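Local structure of N-(5'-phosphoribosyl)anthranilate isomerase (Thermococcus kodakarensis, 5LHF) at residues E21-A26 with L198-M203; P65-A70 with I79-D84. The protein catalyses the isomerisation of N-(5-phospho-beta-D-ribosyl)anthranilate to 1-(2-carboxyphenylamino)-1-deoxy-D-ribulose 5-phosphate, the third of five steps from chorismate to L-tryptophan. All coordinates share one frame; numbering follows the deposited sequence.

Contact 1. Residues E21-A26 with L198-M203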
loop_
_atom_site.group_PDB
_atom_site.type_symbol
_atom_site.label_atom_id
_atom_site.label_comp_id
_atom_site.label_asym_id
_atom_site.label_seq_id
_atom_site.Cartn_x
_atom_site.Cartn_y
_atom_site.Cartn_z
ATOM N N GLU A 21 -3.157 14.661 4.340
ATOM C CA GLU A 21 -4.462 14.528 4.979
ATOM C C GLU A 21 -5.539 15.357 4.294
ATOM O O GLU A 21 -6.728 15.093 4.497
ATOM C CB GLU A 21 -4.363 14.930 6.450
ATOM C CG GLU A 21 -3.571 13.918 7.269
ATOM C CD GLU A 21 -3.576 14.228 8.739
ATOM O OE1 GLU A 21 -3.493 13.274 9.538
ATOM O OE2 GLU A 21 -3.646 15.421 9.093
ATOM N N ARG A 22 -5.153 16.343 3.490
ATOM C CA ARG A 22 -6.141 17.144 2.782
ATOM C C ARG A 22 -6.688 16.436 1.555
ATOM O O ARG A 22 -7.679 16.904 0.972
ATOM C CB ARG A 22 -5.526 18.487 2.398
ATOM C CG ARG A 22 -5.136 19.317 3.608
ATOM C CD ARG A 22 -5.246 20.810 3.340
ATOM N NE ARG A 22 -4.347 21.259 2.279
ATOM C CZ ARG A 22 -3.046 21.470 2.442
ATOM N NH1 ARG A 22 -2.480 21.268 3.628
ATOM N NH2 ARG A 22 -2.318 21.883 1.416
ATOM N N TYR A 23 -6.087 15.304 1.167
ATOM C CA TYR A 23 -6.440 14.639 -0.076
ATOM C C TYR A 23 -6.721 13.151 0.063
ATOM O O TYR A 23 -7.643 12.658 -0.592
ATOM C CB TYR A 23 -5.323 14.845 -1.111
ATOM C CG TYR A 23 -5.031 16.301 -1.392
ATOM C CD1 TYR A 23 -4.059 16.992 -0.660
ATOM C CD2 TYR A 23 -5.734 16.993 -2.369
ATOM C CE1 TYR A 23 -3.790 18.322 -0.918
ATOM C CE2 TYR A 23 -5.469 18.326 -2.630
ATOM C CZ TYR A 23 -4.504 18.983 -1.906
ATOM O OH TYR A 23 -4.245 20.308 -2.173
ATOM N N ALA A 24 -5.942 12.417 0.868
ATOM C CA ALA A 24 -5.966 10.961 0.805
ATOM C C ALA A 24 -6.955 10.375 1.806
ATOM O O ALA A 24 -7.241 10.964 2.846
ATOM C CB ALA A 24 -4.568 10.368 1.069
ATOM N N ASP A 25 -7.470 9.188 1.482
ATOM C CA ASP A 25 -8.255 8.447 2.464
ATOM C C ASP A 25 -7.397 7.790 3.536
ATOM O O ASP A 25 -7.912 7.491 4.619
ATOM C CB ASP A 25 -9.083 7.395 1.749
ATOM C CG ASP A 25 -10.008 8.009 0.730
ATOM O OD1 ASP A 25 -10.910 8.741 1.165
ATOM O OD2 ASP A 25 -9.832 7.764 -0.486
ATOM N N ALA A 26 -6.111 7.571 3.261
ATOM C CA ALA A 26 -5.212 6.899 4.188
ATOM C C ALA A 26 -3.789 7.281 3.824
ATOM O O ALA A 26 -3.508 7.691 2.693
ATOM C CB ALA A 26 -5.363 5.369 4.154
ATOM N N LEU A 198 1.876 18.027 -7.340
ATOM C CA LEU A 198 1.853 16.646 -7.827
ATOM C C LEU A 198 0.656 15.880 -7.277
ATOM O O LEU A 198 0.030 15.091 -8.001
ATOM C CB LEU A 198 3.148 15.919 -7.456
ATOM C CG LEU A 198 4.394 16.464 -8.147
ATOM C CD1 LEU A 198 5.593 15.601 -7.778
ATOM C CD2 LEU A 198 4.194 16.529 -9.676
ATOM N N ILE A 199 0.334 16.070 -5.996
ATOM C CA ILE A 199 -0.822 15.385 -5.425
ATOM C C ILE A 199 -2.104 15.836 -6.119
ATOM O O ILE A 199 -2.971 15.014 -6.442
ATOM C CB ILE A 199 -0.890 15.584 -3.894
ATOM C CG1 ILE A 199 0.266 14.829 -3.219
ATOM C CG2 ILE A 199 -2.224 15.054 -3.359
ATOM C CD1 ILE A 199 0.480 15.183 -1.715
ATOM N N GLU A 200 -2.252 17.140 -6.365
ATOM C CA GLU A 200 -3.471 17.602 -7.025
ATOM C C GLU A 200 -3.572 17.062 -8.445
ATOM O O GLU A 200 -4.671 16.762 -8.925
ATOM C CB GLU A 200 -3.540 19.124 -6.994
ATOM C CG GLU A 200 -3.766 19.617 -5.582
ATOM C CD GLU A 200 -4.132 21.089 -5.500
ATOM O OE1 GLU A 200 -3.750 21.859 -6.408
ATOM O OE2 GLU A 200 -4.790 21.467 -4.509
ATOM N N ALA A 201 -2.435 16.928 -9.135
ATOM C CA ALA A 201 -2.473 16.360 -10.481
ATOM C C ALA A 201 -2.883 14.898 -10.437
ATOM O O ALA A 201 -3.627 14.431 -11.309
ATOM C CB ALA A 201 -1.112 16.506 -11.163
ATOM N N PHE A 202 -2.381 14.157 -9.438
ATOM C CA PHE A 202 -2.762 12.760 -9.248
ATOM C C PHE A 202 -4.250 12.634 -8.931
ATOM O O PHE A 202 -4.970 11.833 -9.544
ATOM C CB PHE A 202 -1.907 12.164 -8.119
ATOM C CG PHE A 202 -2.046 10.678 -7.960
ATOM C CD1 PHE A 202 -2.988 10.144 -7.089
ATOM C CD2 PHE A 202 -1.210 9.815 -8.656
ATOM C CE1 PHE A 202 -3.096 8.786 -6.924
ATOM C CE2 PHE A 202 -1.321 8.440 -8.497
ATOM C CZ PHE A 202 -2.264 7.932 -7.640
ATOM N N MET A 203 -4.731 13.434 -7.979
ATOM C CA MET A 203 -6.124 13.322 -7.559
ATOM C C MET A 203 -7.074 13.679 -8.694
ATOM O O MET A 203 -8.149 13.081 -8.822
ATOM C CB MET A 203 -6.371 14.220 -6.348
ATOM C CG MET A 203 -5.578 13.829 -5.114
ATOM S SD MET A 203 -5.867 12.140 -4.564
ATOM C CE MET A 203 -7.599 12.180 -4.107
#
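The seam of the TIM barrel, where the first and last of its outer helices come side by side, is bridged here by Tyr23, which reaches from the loop between helix 14-20 and strand 26-30 across to Ile199, Glu200 and Met203 on helix 196-207. Its ring lies against the C-terminal helix with Ile199 CG2 over one face, 4.0 Å from the ring centroid and 26° off the ring normal. This CH-pi contact sits toward the rim of the ring, and the methyl comes closest to Tyr23 CG, at 3.6 Å. Ile199 can present that methyl because CG2 stands anti to its own backbone N, while CG1 takes the place beside the nitrogen. In one of its two modelled conformers Met203 adds a lesser contact, its CG approaching the root of the tyrosine obliquely, 4.1 Å from Tyr23 CB. At the far end of the ring the extended Glu200 side chain passes its CG by the phenol and delivers a carboxylate turned 79° from the ring plane. Glu200 OE1 is held by a salt bridge to Arg196, one turn earlier in the helix, which probably helps to hold the carboxylate where the tyrosine meets it. The phenol donates its hydrogen bond from Tyr23 OH to Glu200 OE2 over 2.7 Å, meeting the anti side of the carboxylate 33° out of its plane.

Contact 2. Residues P65-A70 with I79-D84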
loop_
_atom_site.group_PDB
_atom_site.type_symbol
_atom_site.label_atom_id
_atom_site.label_comp_id
_atom_site.label_asym_id
_atom_site.label_seq_id
_atom_site.Cartn_x
_atom_site.Cartn_y
_atom_site.Cartn_z
ATOM N N PRO A 65 7.377 -11.296 16.540
ATOM C CA PRO A 65 7.918 -10.453 17.625
ATOM C C PRO A 65 8.354 -9.078 17.155
ATOM O O PRO A 65 8.219 -8.100 17.893
ATOM C CB PRO A 65 9.106 -11.278 18.148
ATOM C CG PRO A 65 8.793 -12.668 17.760
ATOM C CD PRO A 65 8.083 -12.581 16.447
ATOM N N GLU A 66 8.916 -8.993 15.952
ATOM C CA GLU A 66 9.235 -7.702 15.357
ATOM C C GLU A 66 7.989 -6.835 15.220
ATOM O O GLU A 66 7.970 -5.669 15.635
ATOM C CB GLU A 66 9.882 -7.930 13.999
ATOM C CG GLU A 66 11.241 -8.581 14.076
ATOM C CD GLU A 66 11.810 -8.847 12.710
ATOM O OE1 GLU A 66 11.423 -9.859 12.086
ATOM O OE2 GLU A 66 12.626 -8.023 12.254
ATOM N N TRP A 67 6.936 -7.384 14.624
ATOM C CA TRP A 67 5.708 -6.604 14.475
ATOM C C TRP A 67 5.115 -6.227 15.822
ATOM O O TRP A 67 4.669 -5.090 16.009
ATOM C CB TRP A 67 4.687 -7.378 13.645
ATOM C CG TRP A 67 4.859 -7.132 12.203
ATOM C CD1 TRP A 67 5.435 -7.975 11.280
ATOM C CD2 TRP A 67 4.458 -5.956 11.477
ATOM N NE1 TRP A 67 5.401 -7.390 10.030
ATOM C CE2 TRP A 67 4.821 -6.151 10.128
ATOM C CE3 TRP A 67 3.827 -4.760 11.841
ATOM C CZ2 TRP A 67 4.569 -5.194 9.139
ATOM C CZ3 TRP A 67 3.598 -3.805 10.867
ATOM C CH2 TRP A 67 3.957 -4.034 9.526
ATOM N N ALA A 68 5.073 -7.176 16.763
ATOM C CA ALA A 68 4.492 -6.898 18.071
ATOM C C ALA A 68 5.221 -5.762 18.770
ATOM O O ALA A 68 4.594 -4.876 19.359
ATOM C CB ALA A 68 4.525 -8.162 18.937
ATOM N N ASN A 69 6.554 -5.784 18.739
ATOM C CA ASN A 69 7.308 -4.687 19.328
ATOM C C ASN A 69 6.953 -3.358 18.672
ATOM O O ASN A 69 6.781 -2.338 19.355
ATOM C CB ASN A 69 8.811 -4.936 19.193
ATOM C CG ASN A 69 9.622 -3.752 19.689
ATOM O OD1 ASN A 69 9.677 -3.496 20.898
ATOM N ND2 ASN A 69 10.222 -2.996 18.760
ATOM N N ALA A 70 6.853 -3.342 17.346
ATOM C CA ALA A 70 6.611 -2.074 16.667
ATOM C C ALA A 70 5.200 -1.567 16.939
ATOM O O ALA A 70 4.987 -0.358 17.064
ATOM C CB ALA A 70 6.867 -2.221 15.166
ATOM N N ILE A 79 -1.785 -1.742 9.978
ATOM C CA ILE A 79 -0.461 -2.181 9.565
ATOM C C ILE A 79 -0.528 -2.661 8.126
ATOM O O ILE A 79 -1.541 -3.204 7.668
ATOM C CB ILE A 79 0.127 -3.289 10.485
ATOM C CG1 ILE A 79 -0.680 -4.585 10.412
ATOM C CG2 ILE A 79 0.207 -2.798 11.932
ATOM C CD1 ILE A 79 -0.047 -5.738 11.215
ATOM N N GLN A 80 0.558 -2.424 7.404
ATOM C CA GLN A 80 0.700 -2.893 6.028
ATOM C C GLN A 80 1.860 -3.875 6.025
ATOM O O GLN A 80 3.014 -3.484 6.225
ATOM C CB GLN A 80 0.932 -1.741 5.060
ATOM C CG GLN A 80 1.313 -2.176 3.638
ATOM C CD GLN A 80 1.132 -1.043 2.635
ATOM O OE1 GLN A 80 0.291 -0.165 2.814
ATOM N NE2 GLN A 80 1.980 -1.014 1.630
ATOM N N VAL A 81 1.545 -5.143 5.803
ATOM C CA VAL A 81 2.529 -6.218 5.861
ATOM C C VAL A 81 3.054 -6.441 4.448
ATOM O O VAL A 81 2.342 -6.963 3.581
ATOM C CB VAL A 81 1.915 -7.490 6.453
ATOM C CG1 VAL A 81 2.897 -8.656 6.409
ATOM C CG2 VAL A 81 1.480 -7.229 7.878
ATOM N N HIS A 82 4.289 -6.003 4.213
ATOM C CA HIS A 82 5.012 -6.125 2.949
ATOM C C HIS A 82 5.956 -7.312 2.970
ATOM O O HIS A 82 7.125 -7.197 2.591
ATOM C CB HIS A 82 5.791 -4.844 2.666
ATOM C CG HIS A 82 5.168 -3.966 1.631
ATOM N ND1 HIS A 82 5.278 -4.217 0.281
ATOM C CD2 HIS A 82 4.445 -2.829 1.744
ATOM C CE1 HIS A 82 4.633 -3.284 -0.393
ATOM N NE2 HIS A 82 4.122 -2.428 0.473
ATOM N N SER A 83 5.483 -8.449 3.460
ATOM C CA SER A 83 6.298 -9.645 3.592
ATOM C C SER A 83 5.359 -10.836 3.580
ATOM O O SER A 83 4.136 -10.685 3.628
ATOM C CB SER A 83 7.144 -9.632 4.867
ATOM O OG SER A 83 6.408 -10.126 5.972
ATOM N N ASP A 84 5.945 -12.029 3.500
ATOM C CA ASP A 84 5.176 -13.271 3.481
ATOM C C ASP A 84 5.140 -13.924 4.856
ATOM O O ASP A 84 5.302 -15.141 4.990
ATOM C CB ASP A 84 5.727 -14.230 2.425
ATOM C CG ASP A 84 7.237 -14.371 2.486
ATOM O OD1 ASP A 84 7.793 -14.349 3.601
ATOM O OD2 ASP A 84 7.869 -14.501 1.415
#
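Trp67 packs between helix 64-74 and strand 78-81, the second and third elements of a beta-alpha-beta crossover in the TIM barrel that begins with strand 55-59. Near the start of the segment, Pro65 and Glu66 supply carbonyls to the helical ladder: Asn69 N bonds to Pro65 O at 3.0 Å, and Ala70 N to Glu66 O. Next in sequence, Trp67 points toward the strand, its indole reaching across the interval between the axes of helix 65-70 and strand 79-81, which pass 11.5 Å apart at their closest and run nearly antiparallel, 160° between their directions. The six-membered part of the indole does the touching. Ile79 supports it near CE3 and CZ3, with Trp67 CZ3 resting 3.5 Å from Ile79 CB and the terminal methyl CD1 lying over one face toward the rim. The isoleucine's CG1 stands between its backbone N and carbonyl carbon (chi1 65°), which leaves CG2 beside the nitrogen, where it also meets CZ3. Farther along the strand, Val81 CG2 approaches the other end of the benzo ring obliquely, 3.9 Å from Trp67 CZ2. The pyrrole nitrogen is satisfied outside the two segments: Trp67 NE1 hydrogen-bonds to the carbonyl of Met61, which should fix the rotation of the indole. Replacing Trp67 by an alanine is likely to open a gap between helix and strand, leaving Ile79 and Val81 without their aromatic partner and the Met61 carbonyl without the indole N-H. Between the two aliphatic contacts the indole meets the strand backbone, Gln80 O lying near the ring plane, 3.5 Å from Trp67 CH2.

From the N terminus the chain forms strand 5-9 and helix 14-20, then enters the loop that holds the first half of contact 1. The third strand, 55-59, leads into helix 64-74, and contact 2 closes a short loop, nine residues apart at its nearest ends, when strand 78-81 joins the barrel. Contact 1 closes only when helix 196-207 returns to residues 21-26 after a separation of 172 residues, so contact 2 is nested within its span. The two lie on opposite sides of the chain's centre, their centres about 26 Å apart. Contact 2 is local to one beta-alpha-beta unit, whereas contact 1 joins the loop after the first helix to the last helix, closing the barrel's seam.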